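Local coordinates for protein YHR177W (Saccharomyces cerevisiae, PDB 4M8B) that probably acts in transcription as a DNA-binding protein, captured here as its WOPR domain in complex with DNA, at residues F55-S60 with L137-L142; E85-G90 with F114-L119; G11-E16 with R157-N162. One frame throughout, in Å; residues are numbered along the deposited sequence.

Overall arrangement
Contacts 1 and 2 lie on opposite sides of the chain's centre, their own centres about 30 Å apart, yet they share one antiparallel sheet: strand 137-147 of contact 1 runs beside strand 113-128 of contact 2. Contact 3 joins two loops, one leading into helix 16-28 and one following helix 148-153, about 21 Å from contact 1 and 26 Å from contact 2, centre to centre. Along the chain the three are nested, contact 2 within the loop closed by contact 1, and contact 1 within that closed by contact 3. Nearest atoms to the bound nucleic acid are about 5 Å away for contact 1, 6 Å for contact 2 and 12 Å for contact 3.

Contact 1. Residues F55-S60 with L137-L142. With EDO (1,2-ethanediol), chain D.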
loop_
_atom_site.group_PDB
_atom_site.type_symbol
_atom_site.label_atom_id
_atom_site.label_comp_id
_atom_site.label_asym_id
_atom_site.label_seq_id
_atom_site.Cartn_x
_atom_site.Cartn_y
_atom_site.Cartn_z
ATOM N N PHE C 55 3.409 1.608 -8.933
ATOM C CA PHE C 55 4.212 2.355 -9.893
ATOM C C PHE C 55 5.592 1.747 -10.094
ATOM O O PHE C 55 6.192 1.210 -9.164
ATOM C CB PHE C 55 4.320 3.842 -9.511
ATOM C CG PHE C 55 4.910 4.091 -8.147
ATOM C CD1 PHE C 55 4.099 4.129 -7.022
ATOM C CD2 PHE C 55 6.269 4.315 -7.991
ATOM C CE1 PHE C 55 4.633 4.370 -5.765
ATOM C CE2 PHE C 55 6.811 4.558 -6.735
ATOM C CZ PHE C 55 5.991 4.585 -5.622
ATOM N N ASN C 56 6.074 1.823 -11.329
ATOM C CA ASN C 56 7.431 1.420 -11.656
ATOM C C ASN C 56 8.380 2.554 -11.285
ATOM O O ASN C 56 8.205 3.685 -11.737
ATOM C CB ASN C 56 7.534 1.114 -13.151
ATOM C CG ASN C 56 8.828 0.427 -13.520
ATOM O OD1 ASN C 56 9.891 0.738 -12.983
ATOM N ND2 ASN C 56 8.745 -0.518 -14.450
ATOM N N GLU C 57 9.373 2.255 -10.453
ATOM C CA GLU C 57 10.314 3.271 -9.988
ATOM C C GLU C 57 11.086 3.913 -11.140
ATOM O O GLU C 57 11.195 5.136 -11.219
ATOM C CB GLU C 57 11.281 2.677 -8.959
ATOM C CG GLU C 57 12.443 3.582 -8.593
ATOM C CD GLU C 57 13.237 3.060 -7.408
ATOM O OE1 GLU C 57 14.461 3.306 -7.355
ATOM O OE2 GLU C 57 12.635 2.412 -6.525
ATOM N N GLU C 58 11.606 3.082 -12.037
ATOM C CA GLU C 58 12.400 3.562 -13.164
ATOM C C GLU C 58 11.579 4.357 -14.179
ATOM O O GLU C 58 11.986 5.437 -14.602
ATOM C CB GLU C 58 13.111 2.395 -13.862
ATOM C CG GLU C 58 14.247 1.762 -13.057
ATOM C CD GLU C 58 13.759 0.875 -11.920
ATOM O OE1 GLU C 58 14.531 0.667 -10.957
ATOM O OE2 GLU C 58 12.613 0.381 -11.991
ATOM N N LYS C 59 10.424 3.823 -14.564
ATOM C CA LYS C 59 9.606 4.431 -15.611
ATOM C C LYS C 59 8.843 5.678 -15.166
ATOM O O LYS C 59 8.360 6.439 -16.001
ATOM C CB LYS C 59 8.619 3.410 -16.189
ATOM C CG LYS C 59 9.267 2.247 -16.928
ATOM C CD LYS C 59 8.219 1.405 -17.645
ATOM C CE LYS C 59 8.859 0.297 -18.468
ATOM N NZ LYS C 59 7.851 -0.478 -19.247
ATOM N N SER C 60 8.728 5.887 -13.858
ATOM C CA SER C 60 7.946 7.011 -13.349
ATOM C C SER C 60 8.810 8.048 -12.648
ATOM O O SER C 60 8.423 9.209 -12.531
ATOM C CB SER C 60 6.849 6.525 -12.399
ATOM O OG SER C 60 7.398 6.035 -11.187
ATOM N N LEU C 137 16.905 -5.273 -13.180
ATOM C CA LEU C 137 15.740 -5.442 -12.350
ATOM C C LEU C 137 14.983 -4.172 -12.207
ATOM O O LEU C 137 15.565 -3.169 -11.931
ATOM C CB LEU C 137 16.199 -5.868 -10.989
ATOM C CG LEU C 137 15.880 -7.283 -10.610
ATOM C CD1 LEU C 137 16.023 -8.220 -11.777
ATOM C CD2 LEU C 137 16.790 -7.693 -9.493
ATOM N N GLU C 138 13.681 -4.224 -12.393
ATOM C CA GLU C 138 12.865 -3.064 -12.220
ATOM C C GLU C 138 12.254 -3.142 -10.864
ATOM O O GLU C 138 12.173 -4.186 -10.309
ATOM C CB GLU C 138 11.848 -2.941 -13.333
ATOM C CG GLU C 138 12.482 -2.423 -14.605
ATOM C CD GLU C 138 11.563 -2.362 -15.789
ATOM O OE1 GLU C 138 10.363 -2.540 -15.638
ATOM O OE2 GLU C 138 12.034 -2.134 -16.895
ATOM N N THR C 139 11.921 -2.005 -10.298
ATOM C CA THR C 139 11.354 -1.961 -8.957
ATOM C C THR C 139 9.902 -1.492 -8.971
ATOM O O THR C 139 9.596 -0.399 -9.451
ATOM C CB THR C 139 12.181 -1.049 -8.037
ATOM O OG1 THR C 139 13.538 -1.507 -8.006
ATOM C CG2 THR C 139 11.615 -1.055 -6.626
ATOM N N PHE C 140 9.008 -2.324 -8.444
ATOM C CA PHE C 140 7.592 -1.981 -8.386
ATOM C C PHE C 140 7.169 -1.649 -6.964
ATOM O O PHE C 140 7.400 -2.423 -6.036
ATOM C CB PHE C 140 6.740 -3.118 -8.953
ATOM C CG PHE C 140 6.999 -3.394 -10.406
ATOM C CD1 PHE C 140 7.952 -4.324 -10.791
ATOM C CD2 PHE C 140 6.301 -2.713 -11.390
ATOM C CE1 PHE C 140 8.200 -4.575 -12.132
ATOM C CE2 PHE C 140 6.546 -2.958 -12.733
ATOM C CZ PHE C 140 7.496 -3.891 -13.102
ATOM N N HIS C 141 6.556 -0.483 -6.802
ATOM C CA HIS C 141 6.098 -0.035 -5.498
ATOM C C HIS C 141 4.602 -0.250 -5.384
ATOM O O HIS C 141 3.861 -0.013 -6.337
ATOM C CB HIS C 141 6.411 1.446 -5.304
ATOM C CG HIS C 141 7.865 1.771 -5.374
ATOM N ND1 HIS C 141 8.560 2.328 -4.316
ATOM C CD2 HIS C 141 8.772 1.630 -6.372
ATOM C CE1 HIS C 141 9.816 2.509 -4.659
ATOM N NE2 HIS C 141 9.973 2.092 -5.907
ATOM N N LEU C 142 4.153 -0.698 -4.218
ATOM C CA LEU C 142 2.728 -0.868 -3.985
ATOM C C LEU C 142 2.295 -0.134 -2.722
ATOM O O LEU C 142 2.855 -0.342 -1.645
ATOM C CB LEU C 142 2.360 -2.355 -3.920
ATOM C CG LEU C 142 0.861 -2.660 -3.859
ATOM C CD1 LEU C 142 0.548 -4.008 -4.487
ATOM C CD2 LEU C 142 0.377 -2.620 -2.419
HETATM C C1 EDO D . 7.002 0.801 -1.365
HETATM O O1 EDO D . 7.521 0.040 -2.464
HETATM C C2 EDO D . 7.721 2.141 -1.317
HETATM O O2 EDO D . 7.147 3.027 -2.286
#
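His-141 donates from NE2 to Glu-57 OE2 at 2.8 Å, the carboxylate oxygen lying in the ring plane and receiving the bond on its anti lone pair. The other nitrogen, ND1, donates to O2 of an ethanediol (2.6 Å), probably from the crystallisation liquor. Glu-57 also gives its backbone N to Thr-139 O (2.8 Å), which carries the ladder one step beyond the strand and into helix 57-60. Thr-139 N donates to Glu-58 OE2 (3.0 Å), nearly straight and on the syn side; the bend at chi2 (75°) turns CD back towards the strand. Asn-56 ND2 donates to Glu-138 OE1 (2.8 Å) from above the carboxylate plane, while its OD1 caps the helix through a weak bond from Glu-58 N.

In the WOPR-domain sheet, strand 51-56 pairs antiparallel with strand 137-147: Phe-55/His-141 is a hydrogen-bonded pair, Asn-56/Phe-140 a non-hydrogen-bonded one. His-141 CB sits over a face of the Phe-55 ring, 3.4 Å from its centroid; the two rings are nearly parallel but slid apart. Trp-65 also meets Phe-55. Strand 137-147 has strand 113-128 as its other neighbour, and Phe-140 meets Phe-23 and Phe-27 of helix 16-28.

Contact 2. Residues E85-G90 with F114-L119; sequences EYNRLG and FYTGLL
Glu-85 and Thr-116 cross obliquely, and the threonine OG1 donates to Glu-85 OE1 at 2.5 Å from above the carboxylate plane, 48° out of it. In Glu-85, CG stands anti to the backbone N (chi1 -171°) and the chain runs on extended; OE1 also comes 3.4 Å from Leu-118 CB, with CD2 of that leucine close by. The same hydroxyl of Thr-116 takes a hydrogen bond from Leu-118 N, which makes an ST turn round the corner at Gly-117. Thr-116 OG1 therefore ties the turn and the carboxylate together.

At the other end the Phe-114 ring lies against the partner's backbone. Asn-87 N is over one of its faces, Arg-88 O is at its edge near the ring plane, and CE1 is 3.4 Å from Asn-87 CB. Leu-89 adds CD1, 4.0 Å from Phe-114 CD1.

Between these groups runs an antiparallel pairing of strands 80-88 and 113-128, neighbours in the sheet of the WOPR domain. Here Asn-87 and Phe-114 are a hydrogen-bonded pair, joined N to O both ways, and Thr-116 N donates to Glu-85 O. Beyond that bond the corner intervenes: Glu-85 N makes a weak bond, 3.3 Å, to Leu-118 O.

Tyr-86 and Tyr-115 form a non-hydrogen-bonded pair, their side chains on one face of the sheet. Contact is made by Tyr-86 CB, 3.9 Å from Tyr-115 CD1, because the Tyr-86 ring leads away from the partner. The Tyr-115 ring has Glu-85 O at its edge, in plane; Arg-84 adds a cation-pi interaction and Phe-106 a ring contact.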
loop_
_atom_site.group_PDB
_atom_site.type_symbol
_atom_site.label_atom_id
_atom_site.label_comp_id
_atom_site.label_asym_id
_atom_site.label_seq_id
_atom_site.Cartn_x
_atom_site.Cartn_y
_atom_site.Cartn_z
ATOM N N GLU C 85 -1.966 7.338 10.325
ATOM C CA GLU C 85 -2.193 8.775 10.222
ATOM C C GLU C 85 -2.545 9.361 11.584
ATOM O O GLU C 85 -3.301 8.760 12.351
ATOM C CB GLU C 85 -3.311 9.092 9.227
ATOM C CG GLU C 85 -3.441 10.580 8.931
ATOM C CD GLU C 85 -4.833 10.980 8.483
ATOM O OE1 GLU C 85 -5.739 10.123 8.505
ATOM O OE2 GLU C 85 -5.022 12.159 8.111
ATOM N N TYR C 86 -1.996 10.536 11.881
ATOM C CA TYR C 86 -2.272 11.217 13.141
ATOM C C TYR C 86 -2.492 12.717 12.952
ATOM O O TYR C 86 -1.864 13.345 12.099
ATOM C CB TYR C 86 -1.143 10.971 14.149
ATOM C CG TYR C 86 0.181 11.597 13.769
ATOM C CD1 TYR C 86 0.462 12.919 14.083
ATOM C CD2 TYR C 86 1.156 10.865 13.112
ATOM C CE1 TYR C 86 1.670 13.494 13.743
ATOM C CE2 TYR C 86 2.370 11.433 12.769
ATOM C CZ TYR C 86 2.621 12.746 13.087
ATOM O OH TYR C 86 3.827 13.317 12.747
ATOM N N ASN C 87 -3.389 13.281 13.757
ATOM C CA ASN C 87 -3.629 14.721 13.772
ATOM C C ASN C 87 -3.543 15.277 15.189
ATOM O O ASN C 87 -3.293 14.536 16.141
ATOM C CB ASN C 87 -4.996 15.052 13.168
ATOM C CG ASN C 87 -5.059 14.781 11.681
ATOM O OD1 ASN C 87 -4.035 14.771 10.998
ATOM N ND2 ASN C 87 -6.266 14.566 11.168
ATOM N N ARG C 88 -3.752 16.582 15.326
ATOM C CA ARG C 88 -3.774 17.221 16.637
ATOM C C ARG C 88 -5.200 17.592 17.036
ATOM O O ARG C 88 -6.070 17.748 16.178
ATOM C CB ARG C 88 -2.862 18.448 16.654
ATOM C CG ARG C 88 -2.918 19.278 15.383
ATOM C CD ARG C 88 -1.861 20.370 15.403
ATOM N NE ARG C 88 -2.026 21.259 16.548
ATOM C CZ ARG C 88 -1.186 22.241 16.858
ATOM N NH1 ARG C 88 -0.115 22.460 16.108
ATOM N NH2 ARG C 88 -1.416 23.001 17.921
ATOM N N LEU C 89 -5.433 17.731 18.338
ATOM C CA LEU C 89 -6.781 17.943 18.867
ATOM C C LEU C 89 -7.326 19.350 18.609
ATOM O O LEU C 89 -6.708 20.148 17.903
ATOM C CB LEU C 89 -6.824 17.622 20.365
ATOM C CG LEU C 89 -6.701 16.152 20.781
ATOM C CD1 LEU C 89 -7.807 15.323 20.148
ATOM C CD2 LEU C 89 -5.331 15.579 20.439
ATOM N N GLY C 90 -8.491 19.642 19.182
ATOM C CA GLY C 90 -9.145 20.925 18.991
ATOM C C GLY C 90 -8.618 22.019 19.900
ATOM O O GLY C 90 -7.536 22.559 19.671
ATOM N N PHE C 114 -3.476 12.478 17.970
ATOM C CA PHE C 114 -4.327 11.291 17.981
ATOM C C PHE C 114 -4.293 10.558 16.645
ATOM O O PHE C 114 -4.052 11.159 15.599
ATOM C CB PHE C 114 -5.771 11.659 18.337
ATOM C CG PHE C 114 -6.509 12.373 17.236
ATOM C CD1 PHE C 114 -6.210 13.687 16.918
ATOM C CD2 PHE C 114 -7.513 11.730 16.529
ATOM C CE1 PHE C 114 -6.892 14.345 15.909
ATOM C CE2 PHE C 114 -8.199 12.386 15.519
ATOM C CZ PHE C 114 -7.887 13.694 15.208
ATOM N N TYR C 115 -4.536 9.252 16.687
ATOM C CA TYR C 115 -4.590 8.448 15.474
ATOM C C TYR C 115 -5.994 8.465 14.876
ATOM O O TYR C 115 -6.983 8.249 15.576
ATOM C CB TYR C 115 -4.121 7.019 15.756
ATOM C CG TYR C 115 -2.652 6.936 16.116
ATOM C CD1 TYR C 115 -1.674 7.236 15.180
ATOM C CD2 TYR C 115 -2.245 6.566 17.388
ATOM C CE1 TYR C 115 -0.332 7.168 15.499
ATOM C CE2 TYR C 115 -0.900 6.494 17.715
ATOM C CZ TYR C 115 0.050 6.796 16.766
ATOM O OH TYR C 115 1.388 6.729 17.077
ATOM N N THR C 116 -6.071 8.732 13.576
ATOM C CA THR C 116 -7.349 8.916 12.896
ATOM C C THR C 116 -8.046 7.596 12.572
ATOM O O THR C 116 -9.273 7.529 12.526
ATOM C CB THR C 116 -7.176 9.725 11.600
ATOM O OG1 THR C 116 -6.396 8.969 10.666
ATOM C CG2 THR C 116 -6.472 11.044 11.890
ATOM N N GLY C 117 -7.259 6.552 12.346
ATOM C CA GLY C 117 -7.807 5.262 11.976
ATOM C C GLY C 117 -7.423 4.887 10.559
ATOM O O GLY C 117 -7.457 3.715 10.184
ATOM N N LEU C 118 -7.060 5.891 9.766
ATOM C CA LEU C 118 -6.576 5.651 8.413
ATOM C C LEU C 118 -5.212 4.971 8.477
ATOM O O LEU C 118 -4.390 5.285 9.340
ATOM C CB LEU C 118 -6.472 6.962 7.634
ATOM C CG LEU C 118 -5.993 6.832 6.186
ATOM C CD1 LEU C 118 -7.045 6.138 5.336
ATOM C CD2 LEU C 118 -5.624 8.188 5.597
ATOM N N LEU C 119 -4.980 4.034 7.566
ATOM C CA LEU C 119 -3.745 3.262 7.559
ATOM C C LEU C 119 -3.176 3.122 6.149
ATOM O O LEU C 119 -3.912 3.159 5.163
ATOM C CB LEU C 119 -3.988 1.876 8.161
ATOM C CG LEU C 119 -4.330 1.814 9.650
ATOM C CD1 LEU C 119 -5.011 0.501 9.986
ATOM C CD2 LEU C 119 -3.074 1.981 10.481
#

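Contact 3. Residues G11-E16 with R157-N162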
loop_
_atom_site.group_PDB
_atom_site.type_symbol
_atom_site.label_atom_id
_atom_site.label_comp_id
_atom_site.label_asym_id
_atom_site.label_seq_id
_atom_site.Cartn_x
_atom_site.Cartn_y
_atom_site.Cartn_z
ATOM N N GLY C 11 -9.410 -2.421 -3.333
ATOM C CA GLY C 11 -9.499 -3.561 -2.444
ATOM C C GLY C 11 -8.612 -3.464 -1.219
ATOM O O GLY C 11 -8.239 -2.369 -0.792
ATOM N N TYR C 12 -8.280 -4.622 -0.655
ATOM C CA TYR C 12 -7.434 -4.700 0.529
ATOM C C TYR C 12 -6.403 -5.817 0.392
ATOM O O TYR C 12 -6.747 -6.949 0.053
ATOM C CB TYR C 12 -8.284 -4.936 1.777
ATOM C CG TYR C 12 -7.466 -5.189 3.018
ATOM C CD1 TYR C 12 -6.856 -4.141 3.691
ATOM C CD2 TYR C 12 -7.303 -6.473 3.519
ATOM C CE1 TYR C 12 -6.103 -4.363 4.830
ATOM C CE2 TYR C 12 -6.550 -6.707 4.657
ATOM C CZ TYR C 12 -5.953 -5.647 5.309
ATOM O OH TYR C 12 -5.200 -5.864 6.441
ATOM N N ILE C 13 -5.140 -5.496 0.657
ATOM C CA ILE C 13 -4.068 -6.478 0.556
ATOM C C ILE C 13 -3.797 -7.117 1.916
ATOM O O ILE C 13 -3.515 -6.417 2.889
ATOM C CB ILE C 13 -2.768 -5.840 0.032
ATOM C CG1 ILE C 13 -3.033 -5.080 -1.272
ATOM C CG2 ILE C 13 -1.687 -6.893 -0.146
ATOM C CD1 ILE C 13 -3.834 -5.859 -2.293
ATOM N N ASP C 14 -3.883 -8.444 1.983
ATOM C CA ASP C 14 -3.639 -9.155 3.235
ATOM C C ASP C 14 -2.371 -10.007 3.186
ATOM O O ASP C 14 -1.556 -9.971 4.110
ATOM C CB ASP C 14 -4.842 -10.021 3.615
ATOM C CG ASP C 14 -4.708 -10.620 4.999
ATOM O OD1 ASP C 14 -5.049 -9.928 5.982
ATOM O OD2 ASP C 14 -4.257 -11.780 5.109
ATOM N N ASP C 15 -2.206 -10.766 2.106
ATOM C CA ASP C 15 -1.056 -11.657 1.967
ATOM C C ASP C 15 -0.436 -11.605 0.569
ATOM O O ASP C 15 -0.828 -10.788 -0.263
ATOM C CB ASP C 15 -1.443 -13.096 2.318
ATOM C CG ASP C 15 -2.397 -13.710 1.308
ATOM O OD1 ASP C 15 -3.192 -12.960 0.704
ATOM O OD2 ASP C 15 -2.354 -14.942 1.117
ATOM N N GLU C 16 0.529 -12.485 0.320
ATOM C CA GLU C 16 1.270 -12.478 -0.939
ATOM C C GLU C 16 0.410 -12.869 -2.140
ATOM O O GLU C 16 0.716 -12.504 -3.275
ATOM C CB GLU C 16 2.507 -13.379 -0.847
ATOM C CG GLU C 16 3.483 -12.984 0.254
ATOM C CD GLU C 16 4.758 -13.811 0.242
ATOM O OE1 GLU C 16 5.134 -14.326 -0.834
ATOM O OE2 GLU C 16 5.387 -13.945 1.314
ATOM N N ARG C 157 -12.744 -5.512 -0.360
ATOM C CA ARG C 157 -12.548 -6.835 -0.945
ATOM C C ARG C 157 -11.082 -7.130 -1.252
ATOM O O ARG C 157 -10.376 -6.304 -1.833
ATOM C CB ARG C 157 -13.372 -6.981 -2.227
ATOM C CG ARG C 157 -14.860 -6.738 -2.047
ATOM C CD ARG C 157 -15.621 -7.065 -3.319
ATOM N NE ARG C 157 -15.496 -8.474 -3.681
ATOM C CZ ARG C 157 -15.921 -8.992 -4.828
ATOM N NH1 ARG C 157 -16.498 -8.215 -5.734
ATOM N NH2 ARG C 157 -15.765 -10.287 -5.069
ATOM N N ARG C 158 -10.632 -8.316 -0.860
ATOM C CA ARG C 158 -9.306 -8.781 -1.229
ATOM C C ARG C 158 -9.320 -9.207 -2.691
ATOM O O ARG C 158 -10.309 -9.766 -3.164
ATOM C CB ARG C 158 -8.892 -9.957 -0.347
ATOM C CG ARG C 158 -8.912 -9.655 1.140
ATOM C CD ARG C 158 -8.568 -10.894 1.944
ATOM N NE ARG C 158 -7.402 -11.582 1.398
ATOM C CZ ARG C 158 -6.983 -12.778 1.797
ATOM N NH1 ARG C 158 -7.634 -13.428 2.750
ATOM N NH2 ARG C 158 -5.913 -13.325 1.236
ATOM N N PRO C 159 -8.229 -8.924 -3.419
ATOM C CA PRO C 159 -8.115 -9.359 -4.813
ATOM C C PRO C 159 -8.322 -10.868 -4.956
ATOM O O PRO C 159 -8.976 -11.304 -5.901
ATOM C CB PRO C 159 -6.677 -8.978 -5.181
ATOM C CG PRO C 159 -6.363 -7.818 -4.288
ATOM C CD PRO C 159 -7.083 -8.097 -2.997
ATOM N N SER C 160 -7.784 -11.645 -4.021
ATOM C CA SER C 160 -7.870 -13.104 -4.080
ATOM C C SER C 160 -9.280 -13.640 -3.834
ATOM O O SER C 160 -9.544 -14.821 -4.049
ATOM C CB SER C 160 -6.880 -13.746 -3.103
ATOM O OG SER C 160 -7.143 -13.350 -1.770
ATOM N N GLU C 161 -10.180 -12.773 -3.381
ATOM C CA GLU C 161 -11.580 -13.143 -3.192
ATOM C C GLU C 161 -12.467 -12.317 -4.117
ATOM O O GLU C 161 -13.660 -12.145 -3.869
ATOM C CB GLU C 161 -11.998 -12.943 -1.734
ATOM C CG GLU C 161 -11.169 -13.746 -0.743
ATOM C CD GLU C 161 -11.573 -13.498 0.699
ATOM O OE1 GLU C 161 -12.553 -12.758 0.927
ATOM O OE2 GLU C 161 -10.908 -14.044 1.606
ATOM N N ASN C 162 -11.863 -11.807 -5.185
ATOM C CA ASN C 162 -12.550 -10.950 -6.142
ATOM C C ASN C 162 -12.398 -11.517 -7.546
ATOM O O ASN C 162 -11.310 -11.469 -8.125
ATOM C CB ASN C 162 -11.985 -9.525 -6.074
ATOM C CG ASN C 162 -12.770 -8.526 -6.921
ATOM O OD1 ASN C 162 -13.406 -8.885 -7.913
ATOM N ND2 ASN C 162 -12.709 -7.258 -6.532
#
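Arg-158 carries the contact with its guanidinium: CB of Asp-14 lies over one face, offset toward the rim and 3.7 Å from NE, while Asp-15 OD1 sits at the edge, making a salt bridge to NH2 at 2.8 Å. The Asp-15 carboxylate stands nearly perpendicular to the guanidinium, their planes 87° apart. The Arg-157 guanidinium has Asn-162 CG over its centre on one face. A bend at chi3 (46°) sets NE of Arg-158 out of line with the earlier part of the arginine chain. Lower down that chain, CG meets the rim of the Tyr-12 ring near its plane, 4.3 Å from CD2; Tyr-146 makes an edge-to-face pair with the same tyrosine.

The backbones touch where Tyr-12 N donates to Arg-157 O (2.9 Å). Pro-159 brings CD to 3.3 Å from Tyr-12 O and packs CG against Ile-13 CD1 (3.8 Å), the two side chains crossing at about a right angle. Pro-159 also rests on Val-22 of helix 16-28.

Asp-15 is the N-cap of that helix, and Asp-18 in its first turn makes a second salt bridge, to Arg-158 NE. Glu-161 OE2 makes another with Arg-158 NH1, through charge alone, since no N-H points at the oxygen. Arg-158 thus probably offsets the acids Asp-14, Asp-15 and Asp-18 at the helix start, linking the loop before helix 16-28 to the one after helix 148-153.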